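Local coordinates for chitinase (Pyrococcus furiosus, PDB 2CWR), which breaks down chitin, the part described here being its chitin-binding domain, which probably holds the enzyme on its insoluble polysaccharide, at residues L12-N17 and A23-T28; A47-G50 and N56-E59; F81-N84 and D89-E92. One frame throughout, in Å; residues are numbered along the deposited sequence.

In the fold
The three contacts follow one another along the chain and fall in a two-sheet antiparallel beta sandwich, consistent with the cellulose-binding-domain family. Contact 1 is the hairpin at one border of the four-stranded sheet. Contact 3, its centre about 10 Å from that of contact 1, joins strand 76-84 of this sheet to the entry of strand 91-98 in the five-stranded one, and the two meet where Tyr25 N and Phe81 O pair. Contact 2, again about 10 Å from contact 3 and about 15 Å from contact 1 between centres, bridges the border strands 48-53 and 55-60. Together they illustrate how a sandwich is held within a sheet, through its core and along its margin.

Contact 1 (L12-N17 and A23-T28)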
# COMPACT_ATOMS: atom_id res chain seq x y z
N LEU A 12 0.21 10.35 -1.44
CA LEU A 12 -0.37 9.03 -1.62
C LEU A 12 -1.87 9.15 -1.56
O LEU A 12 -2.41 9.90 -0.74
CB LEU A 12 0.10 8.07 -0.52
CG LEU A 12 -0.52 6.65 -0.54
CD1 LEU A 12 0.43 5.68 0.15
CD2 LEU A 12 -1.89 6.65 0.14
N GLU A 13 -2.56 8.45 -2.45
CA GLU A 13 -4.01 8.44 -2.41
C GLU A 13 -4.43 6.99 -2.54
O GLU A 13 -3.77 6.19 -3.19
CB GLU A 13 -4.63 9.30 -3.51
CG GLU A 13 -4.17 9.00 -4.92
CD GLU A 13 -4.84 9.92 -5.93
OE1 GLU A 13 -6.05 9.75 -6.19
OE2 GLU A 13 -4.15 10.82 -6.46
N VAL A 14 -5.53 6.64 -1.88
CA VAL A 14 -6.01 5.28 -1.95
C VAL A 14 -7.53 5.26 -1.96
O VAL A 14 -8.18 6.00 -1.22
CB VAL A 14 -5.49 4.44 -0.76
CG1 VAL A 14 -5.88 5.08 0.56
CG2 VAL A 14 -6.03 3.02 -0.85
N LYS A 15 -8.07 4.43 -2.85
CA LYS A 15 -9.51 4.26 -2.99
C LYS A 15 -9.83 2.95 -2.29
O LYS A 15 -9.22 1.92 -2.58
CB LYS A 15 -9.89 4.16 -4.47
CG LYS A 15 -11.39 4.12 -4.73
CD LYS A 15 -11.99 5.51 -4.70
CE LYS A 15 -11.67 6.28 -5.97
NZ LYS A 15 -10.21 6.36 -6.26
N VAL A 16 -10.79 2.97 -1.37
CA VAL A 16 -11.16 1.78 -0.62
C VAL A 16 -12.58 1.30 -0.88
O VAL A 16 -13.52 2.10 -0.94
CB VAL A 16 -11.01 2.03 0.90
CG1 VAL A 16 -11.25 0.73 1.67
CG2 VAL A 16 -9.64 2.60 1.20
N ASN A 17 -12.73 -0.00 -1.05
CA ASN A 17 -14.02 -0.62 -1.28
C ASN A 17 -14.13 -1.81 -0.33
O ASN A 17 -13.55 -2.87 -0.59
CB ASN A 17 -14.14 -1.09 -2.74
CG ASN A 17 -15.37 -1.94 -2.98
OD1 ASN A 17 -16.47 -1.62 -2.53
ND2 ASN A 17 -15.19 -3.04 -3.70
N ALA A 23 -11.80 -6.10 1.67
CA ALA A 23 -11.80 -4.76 1.10
C ALA A 23 -10.67 -4.60 0.10
O ALA A 23 -9.59 -5.17 0.28
CB ALA A 23 -11.66 -3.72 2.22
N GLU A 24 -10.92 -3.83 -0.95
CA GLU A 24 -9.90 -3.59 -1.97
C GLU A 24 -9.32 -2.19 -1.81
O GLU A 24 -10.06 -1.22 -1.61
CB GLU A 24 -10.48 -3.72 -3.38
CG GLU A 24 -9.43 -3.49 -4.47
CD GLU A 24 -9.94 -3.74 -5.88
OE1 GLU A 24 -10.84 -4.59 -6.04
OE2 GLU A 24 -9.42 -3.11 -6.83
N TYR A 25 -8.00 -2.10 -1.91
CA TYR A 25 -7.29 -0.85 -1.80
C TYR A 25 -6.55 -0.57 -3.11
O TYR A 25 -5.63 -1.30 -3.48
CB TYR A 25 -6.29 -0.90 -0.64
CG TYR A 25 -6.96 -1.05 0.71
CD1 TYR A 25 -7.45 -2.29 1.13
CD2 TYR A 25 -7.15 0.05 1.53
CE1 TYR A 25 -8.11 -2.42 2.35
CE2 TYR A 25 -7.82 -0.06 2.75
CZ TYR A 25 -8.29 -1.30 3.16
OH TYR A 25 -8.95 -1.42 4.36
N ASP A 26 -6.96 0.49 -3.80
CA ASP A 26 -6.34 0.88 -5.06
C ASP A 26 -5.50 2.11 -4.74
O ASP A 26 -6.04 3.19 -4.50
CB ASP A 26 -7.41 1.23 -6.10
CG ASP A 26 -8.24 0.02 -6.50
OD1 ASP A 26 -9.42 0.21 -6.87
OD2 ASP A 26 -7.71 -1.10 -6.45
N VAL A 27 -4.19 1.94 -4.73
CA VAL A 27 -3.27 3.01 -4.38
C VAL A 27 -2.64 3.71 -5.58
O VAL A 27 -2.30 3.08 -6.58
CB VAL A 27 -2.12 2.46 -3.49
CG1 VAL A 27 -1.20 3.60 -3.05
CG2 VAL A 27 -2.69 1.73 -2.28
N THR A 28 -2.50 5.03 -5.46
CA THR A 28 -1.86 5.83 -6.50
C THR A 28 -0.84 6.72 -5.80
O THR A 28 -1.17 7.41 -4.84
CB THR A 28 -2.85 6.73 -7.26
OG1 THR A 28 -3.82 5.91 -7.92
CG2 THR A 28 -2.11 7.57 -8.30
O HOH W 1 -13.51 -4.09 -5.64
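Asn17 O is approached by two groups of the partner strand: Glu24 N donates to it at 2.8 Å, and the CA-H of Ala23 adds a weaker contact. Glu24 O accepts from Asn17 N in return, and the same reciprocal pairing recurs at Lys15 with Asp26 and at Glu13 with Thr28, where Thr28 N reaches Glu13 O at 2.8 Å in an almost straight bond (170° at the hydrogen). Six backbone bonds thus make 12-17 and 23-28 a regular antiparallel hairpin, with Val14-Val27 and Val16-Tyr25 as its non-hydrogen-bonded pairs.

These two pairs send their side chains to the inner face. The Tyr25 ring, with CG anti to its carbonyl carbon (chi1 -64°), runs alongside Val16. From there Val16 CG1 sits over one ring face in a CH-pi contact, 4.1 Å from the centroid, while its CG2 is 3.6 Å from Tyr25 CD2. Val14 CG2 comes instead at the ring edge, in plane, and also touches Val27 CG2 at 3.9 Å. Replacing Tyr25 with an alanine would probably leave Val16 CG1 without the ring face it packs on and open a gap beside Val14.

The outer face is polar. Glu13 CG lies beside Thr28 CB at 3.5 Å, its carboxylate going on to Asn30, and a water accepts from Asn17 ND2 and donates to Glu24 OE1 at 2.7 Å. Glu24 and Asp26 touch Trp53 on strand 48-53, and Glu24 also touches Trp19; aromatic residues of this kind commonly bind polysaccharide in related modules. Strand 76-84 continues the sheet beside 22-31, pairing through Phe79, Phe81 and Val83, while Ile94 and Leu96 of strand 91-98 meet Leu12 from the other sheet.

Contact 2 (A47-G50 and N56-E59); sequences ATVG and NKQE
Val49 packs against the side chains of Lys57 and Glu59, and this valine is the compact part of a contact that otherwise turns to water. Its CG1 meets Lys57 CD tip to tip at 4.2 Å, and the Val49 and Glu59 side chains cross at a slant, with Val49 CG2 3.8 Å from Glu59 OE1. With CG1 anti to the backbone N and CG2 beside it (chi1 178°), one methyl is given to each partner. Val64 of strand 63-68 touches all three residues and adds to the aliphatic surface.

The polar side is looser. Glu59 extends its chain fully to bring OE1 to Val49 N, a straight bond (166° at the hydrogen) but a weak one at 3.5 Å. The other carboxylate oxygen, Glu59 OE2, is taken by Lys57 NZ at 3.0 Å, a salt bridge within one strand in which the amine arrives nearly along the C-O axis. Lys57, bent at chi3, carries NZ round to this position, yet does not reach Val49 O directly. A water spans that interval instead, accepting from Lys57 NZ at 2.8 Å and donating to Val49 O at 3.0 Å. A second water lies between Val49 O and Glu59 OE2, though its protons are contested.

Strands 48-53 and 55-60 are border strands of different sheets, their axes 9.8 Å apart here, too far for backbone pairing. Side chains and solvent therefore span the sandwich margin: the ion pair orients Glu59, and Val49 supplies the aliphatic part of a seam whose polar part is bridged by water.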
# COMPACT_ATOMS: atom_id res chain seq x y z
N ALA A 47 -6.43 -9.24 10.35
CA ALA A 47 -6.51 -9.02 8.91
C ALA A 47 -5.26 -9.51 8.18
O ALA A 47 -4.15 -9.45 8.72
CB ALA A 47 -6.73 -7.53 8.63
N THR A 48 -5.45 -10.00 6.96
CA THR A 48 -4.34 -10.49 6.14
C THR A 48 -4.57 -10.12 4.68
O THR A 48 -5.71 -9.92 4.25
CB THR A 48 -4.22 -12.02 6.22
OG1 THR A 48 -5.42 -12.62 5.73
CG2 THR A 48 -3.98 -12.47 7.66
N VAL A 49 -3.49 -10.03 3.91
CA VAL A 49 -3.58 -9.68 2.50
C VAL A 49 -3.89 -10.91 1.65
O VAL A 49 -3.14 -11.89 1.66
CB VAL A 49 -2.27 -9.02 2.00
CG1 VAL A 49 -2.38 -8.70 0.50
CG2 VAL A 49 -2.00 -7.76 2.79
N GLY A 50 -5.00 -10.85 0.91
CA GLY A 50 -5.41 -11.96 0.07
C GLY A 50 -4.74 -12.01 -1.29
O GLY A 50 -4.46 -13.09 -1.81
N ASN A 56 5.54 -5.86 -5.20
CA ASN A 56 6.08 -7.03 -4.51
C ASN A 56 5.66 -6.81 -3.06
O ASN A 56 5.49 -5.66 -2.64
CB ASN A 56 7.60 -7.05 -4.63
CG ASN A 56 8.06 -7.24 -6.06
OD1 ASN A 56 8.93 -6.52 -6.55
ND2 ASN A 56 7.47 -8.22 -6.74
N LYS A 57 5.49 -7.89 -2.31
CA LYS A 57 5.02 -7.78 -0.93
C LYS A 57 5.90 -8.46 0.09
O LYS A 57 6.44 -9.54 -0.15
CB LYS A 57 3.61 -8.39 -0.84
CG LYS A 57 3.01 -8.39 0.57
CD LYS A 57 1.74 -9.24 0.65
CE LYS A 57 2.05 -10.74 0.54
NZ LYS A 57 0.87 -11.61 0.82
N GLN A 58 6.05 -7.82 1.24
CA GLN A 58 6.80 -8.38 2.36
C GLN A 58 5.84 -8.24 3.52
O GLN A 58 5.34 -7.15 3.80
CB GLN A 58 8.08 -7.58 2.65
CG GLN A 58 8.86 -8.16 3.82
CD GLN A 58 10.21 -7.52 4.02
OE1 GLN A 58 10.99 -7.40 3.08
NE2 GLN A 58 10.49 -7.11 5.25
N GLU A 59 5.57 -9.35 4.20
CA GLU A 59 4.61 -9.34 5.30
C GLU A 59 5.20 -9.90 6.59
O GLU A 59 5.99 -10.85 6.57
CB GLU A 59 3.38 -10.15 4.87
CG GLU A 59 2.07 -9.74 5.51
CD GLU A 59 0.86 -10.31 4.79
OE1 GLU A 59 -0.28 -10.06 5.24
OE2 GLU A 59 1.04 -11.01 3.76
O HOH W 2 -1.38 -11.97 -0.76
O HOH W 3 -1.54 -12.86 3.76

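Contact 3 (F81-N84 and D89-E92)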
# COMPACT_ATOMS: atom_id res chain seq x y z
N PHE A 81 -4.23 -3.93 -3.57
CA PHE A 81 -4.27 -5.17 -2.82
C PHE A 81 -5.62 -5.35 -2.16
O PHE A 81 -6.39 -4.40 -2.01
CB PHE A 81 -3.15 -5.19 -1.77
CG PHE A 81 -3.17 -4.02 -0.82
CD1 PHE A 81 -3.77 -4.14 0.43
CD2 PHE A 81 -2.59 -2.81 -1.17
CE1 PHE A 81 -3.79 -3.06 1.32
CE2 PHE A 81 -2.60 -1.72 -0.29
CZ PHE A 81 -3.21 -1.85 0.95
N ILE A 82 -5.91 -6.59 -1.78
CA ILE A 82 -7.16 -6.92 -1.13
C ILE A 82 -6.83 -7.44 0.26
O ILE A 82 -5.89 -8.22 0.44
CB ILE A 82 -7.92 -8.00 -1.93
CG1 ILE A 82 -8.43 -7.38 -3.24
CG2 ILE A 82 -9.07 -8.57 -1.10
CD1 ILE A 82 -9.15 -8.36 -4.15
N VAL A 83 -7.58 -6.98 1.25
CA VAL A 83 -7.34 -7.40 2.63
C VAL A 83 -8.58 -8.08 3.17
O VAL A 83 -9.70 -7.58 3.03
CB VAL A 83 -7.01 -6.19 3.53
CG1 VAL A 83 -6.76 -6.66 4.96
CG2 VAL A 83 -5.79 -5.45 3.00
N ASN A 84 -8.38 -9.25 3.77
CA ASN A 84 -9.48 -10.01 4.35
C ASN A 84 -9.34 -9.92 5.86
O ASN A 84 -8.23 -9.89 6.39
CB ASN A 84 -9.41 -11.47 3.91
CG ASN A 84 -9.51 -11.63 2.40
OD1 ASN A 84 -8.60 -12.16 1.75
ND2 ASN A 84 -10.62 -11.17 1.83
N ASP A 89 -12.85 -1.54 9.58
CA ASP A 89 -11.67 -1.18 8.78
C ASP A 89 -10.64 -2.30 8.81
O ASP A 89 -10.24 -2.77 9.88
CB ASP A 89 -11.05 0.12 9.29
CG ASP A 89 -11.97 1.31 9.13
OD1 ASP A 89 -12.75 1.33 8.16
OD2 ASP A 89 -11.90 2.23 9.97
N LYS A 90 -10.20 -2.72 7.62
CA LYS A 90 -9.22 -3.79 7.48
C LYS A 90 -7.79 -3.29 7.63
O LYS A 90 -6.87 -4.06 7.93
CB LYS A 90 -9.37 -4.45 6.11
CG LYS A 90 -10.77 -4.93 5.79
CD LYS A 90 -11.18 -6.08 6.70
CE LYS A 90 -12.59 -6.56 6.39
NZ LYS A 90 -13.60 -5.49 6.64
N VAL A 91 -7.60 -1.99 7.41
CA VAL A 91 -6.28 -1.37 7.50
C VAL A 91 -6.31 -0.17 8.43
O VAL A 91 -7.28 0.59 8.45
CB VAL A 91 -5.81 -0.93 6.09
CG1 VAL A 91 -4.52 -0.13 6.19
CG2 VAL A 91 -5.62 -2.15 5.21
N GLU A 92 -5.25 -0.00 9.22
CA GLU A 92 -5.17 1.10 10.17
C GLU A 92 -4.33 2.25 9.64
O GLU A 92 -4.56 3.41 9.98
CB GLU A 92 -4.59 0.62 11.50
CG GLU A 92 -5.27 -0.62 12.04
CD GLU A 92 -4.80 -0.97 13.44
OE1 GLU A 92 -3.70 -0.51 13.82
OE2 GLU A 92 -5.51 -1.72 14.13
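Val83 and Lys90 slide past each other in opposite directions, and the contact is built round this passage. Val83 CG1, lying anti to its own backbone N (chi1 -179°), presses on Lys90 CB at 3.6 Å. Beyond this point the lysine chain travels back along the end of the strand, CG passing 4.0 Å from Val83 O and CD reaching the neighbourhood of the Asn84 carbonyl carbon. Only the aliphatic portion of Lys90 is used here; kinks at chi2 and chi4 then lead its amine away from the valine.

The second branch of Val83 serves another neighbour. Its CG2 touches Val91 CG2 at 4.0 Å, the two side chains crossing at about a right angle, so that one methyl of each fills the corner between them. Both methyls also approach the rim of the Phe81 ring: Val83 CG2 lies at its edge in the plane, and Val91 CG2 is likewise near the plane, 4.4 Å from CE1. Phe66 stacks with Phe81, and the Tyr25 ring of strand 22-31 meets it with planes about 10° apart.

Val41 and Leu43 of strand 38-43, the neighbour of 91-98 in the five-stranded sheet, continue this packing, placing the contact in the sandwich interior where the chain enters strand 91-98. The side-chain meetings across 81-84 and 89-92 are aliphatic or aromatic, with two carbonyl oxygens brushing methyl and methylene groups, which suits burial. The buried Lys90 nevertheless brings a charge with it, and NZ finds Asp18 for a salt bridge and the carbonyls of Gly88 and Gly20 as acceptors. One side chain thus lends its methylenes to the core while its polar end probably offsets the cost of burial by joining the end of strand 10-18 to the turns at Gly20 and Gly88.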